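Glucose/sorbosone dehydrogenases (Escherichia coli K12, PDB 2G8S) is a calcium-binding six-bladed beta-propeller protein of the glucose/sorbosone dehydrogenase family. Local coordinates at residues V10-D15 with S344-K349; Q323-V328 with V338-S343; H19-A24 with T35-E40; A210-E215 with M276-S281. One frame throughout, in Å; residues are numbered along the deposited sequence.

Interaction 1 of 4, residues V10-D15 with S344-K349; sequences VEVLQD and SGELLK. With EDO (1,2-ethanediol), chain L.
The carbonyl oxygen of L347 is gripped by two successive amides of the facing strand. L13 N reaches L347 O at 2.8 Å, nearly along the C=O axis though bent at the hydrogen (143°), while Q14 N makes a weaker bond to L347 O at 3.4 Å. This sharing defines a classic beta bulge, and L13 pays for it with a helical psi of -37° inside an otherwise extended strand. L347 N returns a bond to Q14 O at 2.9 Å and closes the bulge. Regular antiparallel pairing resumes at E11 and K349, which exchange a pair of nearly straight backbone bonds, with K349 N 2.8 Å from E11 O.

The side chains sort onto two faces. On one, CD2 of L348 lies against the branches of V10 and V12, 3.8 Å from V12 CG2. E346 stands beside them, its carboxylate salt-bridged to R321. The bulge turns L13 toward the facing strand, where it crosses L347, CB to L347 CD2 at 3.8 Å, and rests CD1 on K349 CB at 3.8 Å. K349 runs out fully extended to place NZ 2.8 Å from O1 of an ethanediol that also bonds Y337, and it makes a cation-pi contact with Y335.

An N-terminal strand thus forms the outer edge of the blade whose other strands are C-terminal, the "velcro" closure of a propeller. Because the seam is held mostly by backbone bonds, with modest apolar cover, closure of the ring probably rests chiefly on strand pairing.

Interaction 2 of 4, residues Q323-V328 with V338-S343; sequences QRIRDV and VLTDES. With EDO (1,2-ethanediol), chain F.
Charge pairing is concentrated at D341, which lies alongside both R324 and R326. R324 grips a single oxygen side-on: D341 OD2 lies in the guanidinium plane, 2.9 Å from R324 NH2 and 3.0 Å from R324 NE. A bend at chi3 (50°) turns the arginine tip for this grip. R326 makes a long ion pair with the other oxygen, D341 OD1, its guanidinium turned almost perpendicular to the carboxylate.

Among the hydrogen bonds, E342 folds back so that OE2 takes the R324 amide at 2.8 Å on its anti side, and R324 O in turn accepts D341 N. Further along, L339 O accepts from both R326 N (2.8 Å) and D327 N (3.1 Å), a classic beta bulge. One water joins Q323 OE1 to T340 OG1, whose hydroxyl also takes the amide of E346; Q323 NE2 bonds the carbonyl of R321.

Apolar contact is smaller: I325 CG2 meets V338 CG1 at 3.7 Å.

R326 O and NH1 also hold an ethanediol, while D327 is salt-bridged to R134. With two arginines beside it, D341 would be expected to stay ionised, and the mouth of this inner blade hairpin is fastened by charge where strand pairing ends.

Interaction 3 of 4, residues H19-A24 with T35-E40; sequences HPWALA and TLRGGE. With EDO (1,2-ethanediol), chain F.
A beta hairpin begins a propeller blade here, the innermost strand 20-25 pairing with 32-36, and H19 and R37 sit where the two strands part. R37 N donates to H19 O at 2.9 Å, and W21 N to T35 O at 2.9 Å. Between them P20, which has no amide hydrogen to offer, faces L36 in a non-hydrogen-bonded pair and brings its CA to 3.1 Å from T35 O as a CH···O contact.

T35 adds a side-chain link. With OG1 held between the backbone N and carbonyl carbon (chi1 51°), the hydroxyl lies 3.0 Å from A22 N, a weak, bent bond; its stronger partner is L69 O on the neighbouring blade.

R37, modelled in two conformers, sends its chain past W21, CD lying 3.7 Å from W21 CD1. Its NH1 comes obliquely to H19, 3.8 Å from CD2. An ethanediol carbon, C1, sits over one face of the indole, 3.2 Å above the plane.

In the conformer described, R37 thus touches the indole at CD1 through its CD, while its NE and NH2 are taken up by the carbonyls of G66 and G64 and D341 serves NH1 as a long, weak ion partner.

Interaction 4 of 4, residues A210-E215 with M276-S281; sequences ALWLNE and MAFYNS. With EDO (1,2-ethanediol), chain E.
F278 turns its ring edge to the face of the W212 indole in a T-shaped pair. Its tip atom does the touching: F278 CZ is 3.6 Å from W212 CD2 and stands 3.4 Å above the indole plane, offset toward the rim. The centroid of the phenyl ring lies 5.3 Å from that of the six-membered indole ring, with the planes at 83°. Both side chains leave their strands toward each other and cross at about a right angle.

Next to this pair M276, a selenomethionine modelled in two conformers, bends at chi3 (-76°) and, in the conformer described, curls its methyl back toward the facing strand, CE lying 3.5 Å from W212 O and 3.8 Å from L213 CA. N214 approaches the same side chain tip to tip.

The second shell fixes these groups. N214 spends both ends of its amide on backbone: OD1 accepts from G201 N in its own sheet, and ND2 donates to S274 O on the strand of M276 and F278, so one side chain bridges two sheets. I293 packs against both N214 and M276, L291 against F278, and I224 against W212. Farther out, E215 pairs through its backbone with E223, a calcium ligand, and the side chain of L213 lies about 8 Å from the ion.

The strand axes stay 9.1 Å apart, too far for strand pairing. Face-to-face packing of this kind, the second strand of one blade against the innermost strand of the next, is the blade-to-blade interface of a beta-propeller.

How the interactions relate
From the N terminus, strand 8-17 waits for a partner until the end of the chain, so interaction 1 closes a loop around nearly the whole protein and the other three contacts nest inside it. Interaction 3 closes first, a short hairpin in the first complete blade. Interaction 4 follows, spanning two successive blades, and interaction 2 comes last, the inner hairpin of the closing blade; these three run in series without crossing. Interactions 1 and 2 share one sheet, joined by L348 N to V338 O. Interaction 2 meets interaction 3 through E342 O and H19 N, and touches interaction 4 where V328 O packs on A277 CB, linking the closing blade to both neighbours.

Interaction 1 of 4, residues V10-D15 with S344-K349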
# COMPACT_ATOMS: atom_id res chain seq x y z
N VAL A 10 11.86 20.37 -4.76
CA VAL A 10 11.26 19.30 -5.55
C VAL A 10 11.96 19.24 -6.90
O VAL A 10 12.01 20.25 -7.62
CB VAL A 10 9.75 19.54 -5.79
CG1 VAL A 10 9.16 18.43 -6.66
CG2 VAL A 10 8.99 19.65 -4.47
N GLU A 11 12.48 18.07 -7.24
CA GLU A 11 13.06 17.82 -8.55
C GLU A 11 12.19 16.80 -9.27
O GLU A 11 11.92 15.72 -8.73
CB GLU A 11 14.50 17.29 -8.42
CG GLU A 11 15.08 16.80 -9.74
CD GLU A 11 16.55 16.39 -9.66
OE1 GLU A 11 17.08 16.20 -8.54
OE2 GLU A 11 17.16 16.24 -10.73
N VAL A 12 11.75 17.13 -10.48
CA VAL A 12 10.99 16.18 -11.29
C VAL A 12 11.98 15.25 -11.99
O VAL A 12 12.70 15.68 -12.90
CB VAL A 12 10.08 16.87 -12.33
CG1 VAL A 12 9.32 15.83 -13.15
CG2 VAL A 12 9.12 17.83 -11.65
N LEU A 13 12.02 13.99 -11.56
CA LEU A 13 12.93 13.02 -12.15
C LEU A 13 12.41 12.45 -13.47
O LEU A 13 13.19 12.19 -14.40
CB LEU A 13 13.21 11.87 -11.18
CG LEU A 13 13.95 12.26 -9.90
CD1 LEU A 13 14.13 11.03 -9.04
CD2 LEU A 13 15.32 12.90 -10.20
N GLN A 14 11.10 12.25 -13.53
CA GLN A 14 10.45 11.69 -14.71
C GLN A 14 9.02 12.19 -14.77
O GLN A 14 8.32 12.19 -13.75
CB GLN A 14 10.47 10.16 -14.65
CG GLN A 14 9.86 9.47 -15.88
CD GLN A 14 10.57 9.87 -17.17
OE1 GLN A 14 11.77 9.65 -17.31
NE2 GLN A 14 9.83 10.46 -18.10
N ASP A 15 8.59 12.64 -15.94
CA ASP A 15 7.20 13.05 -16.12
C ASP A 15 6.47 12.11 -17.07
O ASP A 15 7.01 11.07 -17.47
CB ASP A 15 7.07 14.53 -16.56
CG ASP A 15 7.78 14.82 -17.88
OD1 ASP A 15 8.07 13.89 -18.65
OD2 ASP A 15 8.03 16.02 -18.14
N SER A 344 -0.75 12.30 -16.58
CA SER A 344 0.61 12.77 -16.82
C SER A 344 1.31 12.91 -15.47
O SER A 344 1.67 14.01 -15.02
CB SER A 344 0.62 14.07 -17.63
OG SER A 344 1.87 14.23 -18.29
N GLY A 345 1.50 11.76 -14.82
CA GLY A 345 2.10 11.68 -13.50
C GLY A 345 3.61 11.89 -13.48
O GLY A 345 4.27 11.93 -14.52
N GLU A 346 4.14 12.02 -12.27
CA GLU A 346 5.54 12.36 -12.07
C GLU A 346 6.17 11.49 -11.00
O GLU A 346 5.50 11.06 -10.06
CB GLU A 346 5.67 13.82 -11.64
CG GLU A 346 5.23 14.86 -12.65
CD GLU A 346 5.02 16.21 -11.97
OE1 GLU A 346 4.16 16.29 -11.06
OE2 GLU A 346 5.72 17.17 -12.32
N LEU A 347 7.47 11.27 -11.16
CA LEU A 347 8.35 10.80 -10.09
C LEU A 347 9.13 12.01 -9.62
O LEU A 347 9.82 12.65 -10.41
CB LEU A 347 9.30 9.73 -10.62
CG LEU A 347 10.47 9.32 -9.71
CD1 LEU A 347 9.99 8.56 -8.48
CD2 LEU A 347 11.47 8.50 -10.53
N LEU A 348 8.99 12.32 -8.32
CA LEU A 348 9.60 13.50 -7.72
C LEU A 348 10.62 13.10 -6.68
O LEU A 348 10.43 12.13 -5.96
CB LEU A 348 8.53 14.34 -7.02
CG LEU A 348 7.27 14.71 -7.81
CD1 LEU A 348 6.21 15.36 -6.92
CD2 LEU A 348 7.63 15.64 -8.96
N LYS A 349 11.71 13.88 -6.61
CA LYS A 349 12.73 13.72 -5.58
C LYS A 349 12.64 14.96 -4.70
O LYS A 349 12.78 16.09 -5.19
CB LYS A 349 14.12 13.60 -6.22
CG LYS A 349 15.28 13.41 -5.24
CD LYS A 349 16.56 13.12 -6.01
CE LYS A 349 17.75 12.93 -5.09
NZ LYS A 349 18.99 12.62 -5.87
C1 EDO L . 19.08 11.03 -9.50
O1 EDO L . 18.63 12.09 -8.64
C2 EDO L . 18.85 9.69 -8.81
O2 EDO L . 17.76 9.79 -7.89

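Interaction 2 of 4, residues Q323-V328 with V338-S343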
# COMPACT_ATOMS: atom_id res chain seq x y z
N GLN A 323 -1.07 18.27 -7.44
CA GLN A 323 -1.09 16.90 -7.95
C GLN A 323 -1.53 15.90 -6.89
O GLN A 323 -1.07 15.95 -5.74
CB GLN A 323 0.30 16.50 -8.47
CG GLN A 323 0.91 17.49 -9.46
CD GLN A 323 0.06 17.68 -10.72
OE1 GLN A 323 -0.11 16.75 -11.51
NE2 GLN A 323 -0.48 18.88 -10.90
N ARG A 324 -2.41 14.99 -7.29
CA ARG A 324 -2.79 13.86 -6.43
C ARG A 324 -1.54 13.05 -6.12
O ARG A 324 -0.76 12.76 -7.02
CB ARG A 324 -3.81 12.97 -7.13
CG ARG A 324 -5.11 13.65 -7.54
CD ARG A 324 -5.91 12.81 -8.55
NE ARG A 324 -6.10 11.41 -8.14
CZ ARG A 324 -7.03 11.00 -7.27
NH1 ARG A 324 -7.85 11.87 -6.70
NH2 ARG A 324 -7.13 9.71 -6.97
N ILE A 325 -1.35 12.67 -4.85
CA ILE A 325 -0.16 11.92 -4.47
C ILE A 325 -0.49 10.45 -4.23
O ILE A 325 -1.34 10.12 -3.40
CB ILE A 325 0.53 12.52 -3.23
CG1 ILE A 325 0.86 14.01 -3.44
CG2 ILE A 325 1.77 11.71 -2.86
CD1 ILE A 325 1.76 14.29 -4.66
N ARG A 326 0.21 9.57 -4.95
CA ARG A 326 -0.05 8.13 -4.90
C ARG A 326 0.91 7.38 -3.97
O ARG A 326 0.47 6.52 -3.19
CB ARG A 326 0.00 7.55 -6.32
CG ARG A 326 0.11 6.02 -6.41
CD ARG A 326 -1.00 5.26 -5.67
NE ARG A 326 -2.31 5.48 -6.27
CZ ARG A 326 -3.46 5.15 -5.68
NH1 ARG A 326 -3.46 4.62 -4.46
NH2 ARG A 326 -4.60 5.38 -6.30
N ASP A 327 2.21 7.66 -4.05
CA ASP A 327 3.18 6.89 -3.26
C ASP A 327 4.27 7.79 -2.75
O ASP A 327 4.59 8.81 -3.37
CB ASP A 327 3.78 5.71 -4.07
CG ASP A 327 4.23 4.54 -3.18
OD1 ASP A 327 4.06 4.59 -1.93
OD2 ASP A 327 4.74 3.55 -3.73
N VAL A 328 4.83 7.40 -1.60
CA VAL A 328 5.90 8.14 -0.94
C VAL A 328 6.86 7.10 -0.38
O VAL A 328 6.45 6.16 0.30
CB VAL A 328 5.36 9.03 0.23
CG1 VAL A 328 6.50 9.79 0.89
CG2 VAL A 328 4.30 10.02 -0.27
N VAL A 338 8.51 10.48 -4.58
CA VAL A 338 7.06 10.64 -4.60
C VAL A 338 6.53 10.35 -5.99
O VAL A 338 7.10 10.79 -6.98
CB VAL A 338 6.65 12.09 -4.16
CG1 VAL A 338 5.14 12.30 -4.23
CG2 VAL A 338 7.16 12.39 -2.75
N LEU A 339 5.43 9.59 -6.05
CA LEU A 339 4.73 9.31 -7.31
C LEU A 339 3.36 9.96 -7.26
O LEU A 339 2.65 9.86 -6.25
CB LEU A 339 4.54 7.80 -7.52
CG LEU A 339 5.80 6.98 -7.83
CD1 LEU A 339 5.46 5.51 -7.71
CD2 LEU A 339 6.37 7.31 -9.23
N THR A 340 2.99 10.65 -8.34
CA THR A 340 1.69 11.30 -8.40
C THR A 340 0.67 10.46 -9.16
O THR A 340 1.03 9.70 -10.06
CB THR A 340 1.79 12.71 -9.02
OG1 THR A 340 2.08 12.60 -10.41
CG2 THR A 340 2.87 13.52 -8.32
N ASP A 341 -0.61 10.61 -8.78
CA ASP A 341 -1.70 9.79 -9.31
C ASP A 341 -2.43 10.55 -10.42
O ASP A 341 -3.57 11.01 -10.24
CB ASP A 341 -2.69 9.42 -8.21
CG ASP A 341 -3.74 8.42 -8.68
OD1 ASP A 341 -3.35 7.38 -9.24
OD2 ASP A 341 -4.95 8.68 -8.51
N GLU A 342 -1.75 10.69 -11.56
CA GLU A 342 -2.25 11.49 -12.67
C GLU A 342 -1.98 10.79 -14.02
O GLU A 342 -1.12 9.90 -14.10
CB GLU A 342 -1.59 12.88 -12.66
CG GLU A 342 -1.70 13.67 -11.35
CD GLU A 342 -3.08 14.26 -11.08
OE1 GLU A 342 -3.98 14.14 -11.94
OE2 GLU A 342 -3.27 14.84 -9.99
N SER A 343 -2.74 11.17 -15.05
CA SER A 343 -2.52 10.67 -16.41
C SER A 343 -1.14 11.07 -16.90
O SER A 343 -0.45 10.28 -17.56
CB SER A 343 -3.59 11.22 -17.35
OG SER A 343 -4.88 10.81 -16.93
C1 EDO F . 0.24 2.58 -3.27
O1 EDO F . 1.30 3.51 -3.42
C2 EDO F . -0.64 2.94 -2.08
O2 EDO F . -1.16 4.26 -2.29
O HOH W 1 1.89 14.93 -11.64
O HOH W 2 -5.29 5.84 -8.59

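Interaction 3 of 4, residues H19-A24 with T35-E40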
# COMPACT_ATOMS: atom_id res chain seq x y z
N HIS A 19 -0.47 7.06 -14.48
CA HIS A 19 -0.92 6.46 -13.22
C HIS A 19 0.07 5.47 -12.58
O HIS A 19 -0.24 4.28 -12.41
CB HIS A 19 -2.31 5.84 -13.39
CG HIS A 19 -3.37 6.87 -13.59
ND1 HIS A 19 -3.67 7.41 -14.83
CD2 HIS A 19 -4.16 7.52 -12.70
CE1 HIS A 19 -4.63 8.30 -14.69
NE2 HIS A 19 -4.94 8.40 -13.41
N PRO A 20 1.26 5.96 -12.20
CA PRO A 20 2.19 5.09 -11.49
C PRO A 20 1.58 4.71 -10.14
O PRO A 20 0.83 5.50 -9.57
CB PRO A 20 3.42 5.99 -11.30
CG PRO A 20 2.87 7.39 -11.35
CD PRO A 20 1.76 7.34 -12.34
N TRP A 21 1.88 3.51 -9.65
CA TRP A 21 1.31 3.07 -8.38
C TRP A 21 2.35 2.86 -7.29
O TRP A 21 2.10 3.18 -6.12
CB TRP A 21 0.49 1.78 -8.55
CG TRP A 21 -0.62 1.61 -7.52
CD1 TRP A 21 -1.87 2.14 -7.58
CD2 TRP A 21 -0.57 0.85 -6.30
NE1 TRP A 21 -2.60 1.76 -6.48
CE2 TRP A 21 -1.83 0.96 -5.68
CE3 TRP A 21 0.43 0.08 -5.68
CZ2 TRP A 21 -2.14 0.32 -4.46
CZ3 TRP A 21 0.13 -0.55 -4.46
CH2 TRP A 21 -1.14 -0.42 -3.87
N ALA A 22 3.51 2.32 -7.68
CA ALA A 22 4.56 1.99 -6.71
C ALA A 22 5.93 2.05 -7.33
O ALA A 22 6.07 2.03 -8.56
CB ALA A 22 4.33 0.61 -6.11
N LEU A 23 6.94 2.13 -6.47
CA LEU A 23 8.31 2.02 -6.93
C LEU A 23 9.13 1.11 -6.01
O LEU A 23 8.82 0.96 -4.83
CB LEU A 23 8.97 3.39 -7.04
CG LEU A 23 9.28 4.17 -5.76
CD1 LEU A 23 10.62 3.75 -5.16
CD2 LEU A 23 9.27 5.67 -6.02
N ALA A 24 10.18 0.53 -6.58
CA ALA A 24 11.13 -0.27 -5.83
C ALA A 24 12.53 0.18 -6.21
O ALA A 24 12.86 0.24 -7.39
CB ALA A 24 10.95 -1.75 -6.12
N THR A 35 5.71 0.67 -11.22
CA THR A 35 4.50 0.09 -11.81
C THR A 35 3.61 1.20 -12.34
O THR A 35 3.45 2.23 -11.69
CB THR A 35 3.69 -0.73 -10.80
OG1 THR A 35 3.45 0.05 -9.62
CG2 THR A 35 4.41 -2.02 -10.45
N LEU A 36 3.08 0.99 -13.54
CA LEU A 36 2.05 1.87 -14.09
C LEU A 36 0.77 1.06 -14.10
O LEU A 36 0.75 -0.06 -14.61
CB LEU A 36 2.42 2.31 -15.51
CG LEU A 36 3.73 3.06 -15.67
CD1 LEU A 36 3.95 3.31 -17.14
CD2 LEU A 36 3.73 4.38 -14.89
N ARG A 37 -0.28 1.62 -13.52
CA ARG A 37 -1.46 0.83 -13.15
C ARG A 37 -2.16 0.19 -14.35
O ARG A 37 -2.82 -0.84 -14.20
CB ARG A 37 -2.44 1.65 -12.30
CG ARG A 37 -3.33 0.79 -11.41
CD ARG A 37 -4.15 1.62 -10.43
NE ARG A 37 -5.32 2.23 -11.06
CZ ARG A 37 -5.56 3.53 -11.13
NH1 ARG A 37 -4.73 4.42 -10.60
NH2 ARG A 37 -6.66 3.96 -11.74
N GLY A 38 -2.00 0.78 -15.53
CA GLY A 38 -2.58 0.21 -16.74
C GLY A 38 -1.98 -1.14 -17.12
O GLY A 38 -2.56 -1.86 -17.94
N GLY A 39 -0.83 -1.48 -16.53
CA GLY A 39 -0.26 -2.82 -16.66
C GLY A 39 1.20 -2.94 -17.03
O GLY A 39 1.67 -4.06 -17.28
N GLU A 40 1.92 -1.83 -17.04
CA GLU A 40 3.34 -1.81 -17.42
C GLU A 40 4.26 -1.68 -16.22
O GLU A 40 3.99 -0.87 -15.32
CB GLU A 40 3.62 -0.64 -18.35
CG GLU A 40 2.96 -0.79 -19.71
CD GLU A 40 3.12 0.43 -20.60
OE1 GLU A 40 3.68 1.45 -20.16
OE2 GLU A 40 2.66 0.36 -21.75
C1 EDO F . 0.24 2.58 -3.27
O1 EDO F . 1.30 3.51 -3.42
C2 EDO F . -0.64 2.94 -2.08
O2 EDO F . -1.16 4.26 -2.29

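Interaction 4 of 4, residues A210-E215 with M276-S281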
# COMPACT_ATOMS: atom_id res chain seq x y z
N ALA A 210 7.58 -2.74 13.79
CA ALA A 210 6.21 -3.20 13.71
C ALA A 210 5.52 -2.59 12.50
O ALA A 210 5.82 -1.45 12.10
CB ALA A 210 5.47 -2.82 14.96
N LEU A 211 4.60 -3.35 11.92
CA LEU A 211 3.86 -2.89 10.75
C LEU A 211 2.86 -1.80 11.12
O LEU A 211 2.12 -1.94 12.09
CB LEU A 211 3.10 -4.07 10.13
CG LEU A 211 2.40 -3.80 8.80
CD1 LEU A 211 3.42 -3.71 7.68
CD2 LEU A 211 1.41 -4.91 8.53
N TRP A 212 2.84 -0.73 10.33
CA TRP A 212 1.77 0.27 10.36
C TRP A 212 1.05 0.28 9.02
O TRP A 212 1.67 0.06 7.97
CB TRP A 212 2.32 1.67 10.62
CG TRP A 212 2.81 1.94 12.04
CD1 TRP A 212 3.37 1.04 12.91
CD2 TRP A 212 2.82 3.21 12.70
NE1 TRP A 212 3.70 1.68 14.10
CE2 TRP A 212 3.38 3.00 13.99
CE3 TRP A 212 2.41 4.50 12.34
CZ2 TRP A 212 3.53 4.05 14.92
CZ3 TRP A 212 2.56 5.54 13.26
CH2 TRP A 212 3.12 5.30 14.54
N LEU A 213 -0.25 0.53 9.04
CA LEU A 213 -0.98 0.67 7.79
C LEU A 213 -1.92 1.84 7.83
O LEU A 213 -2.26 2.33 8.92
CB LEU A 213 -1.73 -0.61 7.43
CG LEU A 213 -2.93 -1.13 8.19
CD1 LEU A 213 -4.22 -0.32 7.95
CD2 LEU A 213 -3.18 -2.58 7.76
N ASN A 214 -2.34 2.28 6.65
CA ASN A 214 -3.39 3.27 6.58
C ASN A 214 -4.53 2.81 5.68
O ASN A 214 -4.39 1.84 4.92
CB ASN A 214 -2.85 4.67 6.20
CG ASN A 214 -2.44 4.78 4.74
OD1 ASN A 214 -3.09 4.22 3.84
ND2 ASN A 214 -1.39 5.54 4.49
N GLU A 215 -5.66 3.48 5.80
CA GLU A 215 -6.83 3.09 5.01
C GLU A 215 -7.75 4.25 4.73
O GLU A 215 -7.83 5.21 5.52
CB GLU A 215 -7.60 1.92 5.64
CG GLU A 215 -8.07 2.13 7.05
CD GLU A 215 -8.77 0.88 7.59
OE1 GLU A 215 -9.86 0.57 7.09
OE2 GLU A 215 -8.21 0.23 8.51
N MSE A 276 2.98 5.56 2.27
CA MSE A 276 3.60 6.11 3.50
C MSE A 276 5.05 5.71 3.62
O MSE A 276 5.42 4.60 3.22
CB MSE A 276 2.97 5.48 4.74
CG MSE A 276 1.53 5.63 4.93
SE MSE A 276 1.34 5.29 6.74
CE MSE A 276 1.50 3.37 6.82
N ALA A 277 5.86 6.58 4.21
CA ALA A 277 7.28 6.29 4.43
C ALA A 277 7.73 6.90 5.74
O ALA A 277 7.50 8.09 6.00
CB ALA A 277 8.11 6.85 3.29
N PHE A 278 8.36 6.09 6.58
CA PHE A 278 9.04 6.60 7.77
C PHE A 278 10.41 7.13 7.37
O PHE A 278 11.05 6.59 6.46
CB PHE A 278 9.23 5.48 8.80
CG PHE A 278 7.94 4.96 9.38
CD1 PHE A 278 7.31 5.62 10.42
CD2 PHE A 278 7.35 3.80 8.87
CE1 PHE A 278 6.11 5.14 10.95
CE2 PHE A 278 6.15 3.32 9.38
CZ PHE A 278 5.53 3.99 10.43
N TYR A 279 10.86 8.15 8.09
CA TYR A 279 12.15 8.78 7.79
C TYR A 279 13.10 8.63 8.98
O TYR A 279 12.83 9.18 10.05
CB TYR A 279 11.98 10.25 7.39
CG TYR A 279 13.25 10.78 6.78
CD1 TYR A 279 13.43 10.79 5.39
CD2 TYR A 279 14.28 11.25 7.58
CE1 TYR A 279 14.61 11.27 4.83
CE2 TYR A 279 15.45 11.73 7.05
CZ TYR A 279 15.61 11.74 5.67
OH TYR A 279 16.79 12.20 5.14
N ASN A 280 14.18 7.88 8.76
CA ASN A 280 15.12 7.55 9.84
C ASN A 280 16.58 7.75 9.42
O ASN A 280 17.49 7.07 9.91
CB ASN A 280 14.89 6.12 10.32
CG ASN A 280 15.28 5.09 9.27
OD1 ASN A 280 15.37 5.41 8.09
ND2 ASN A 280 15.52 3.86 9.70
N SER A 281 16.81 8.72 8.54
CA SER A 281 18.14 9.01 8.00
C SER A 281 18.73 10.30 8.58
O SER A 281 18.01 11.25 8.86
CB SER A 281 18.07 9.11 6.47
OG SER A 281 19.29 9.59 5.91
C1 EDO E . -11.93 2.81 7.72
O1 EDO E . -12.14 1.46 8.17
C2 EDO E . -13.27 3.55 7.77
O2 EDO E . -13.84 3.42 9.07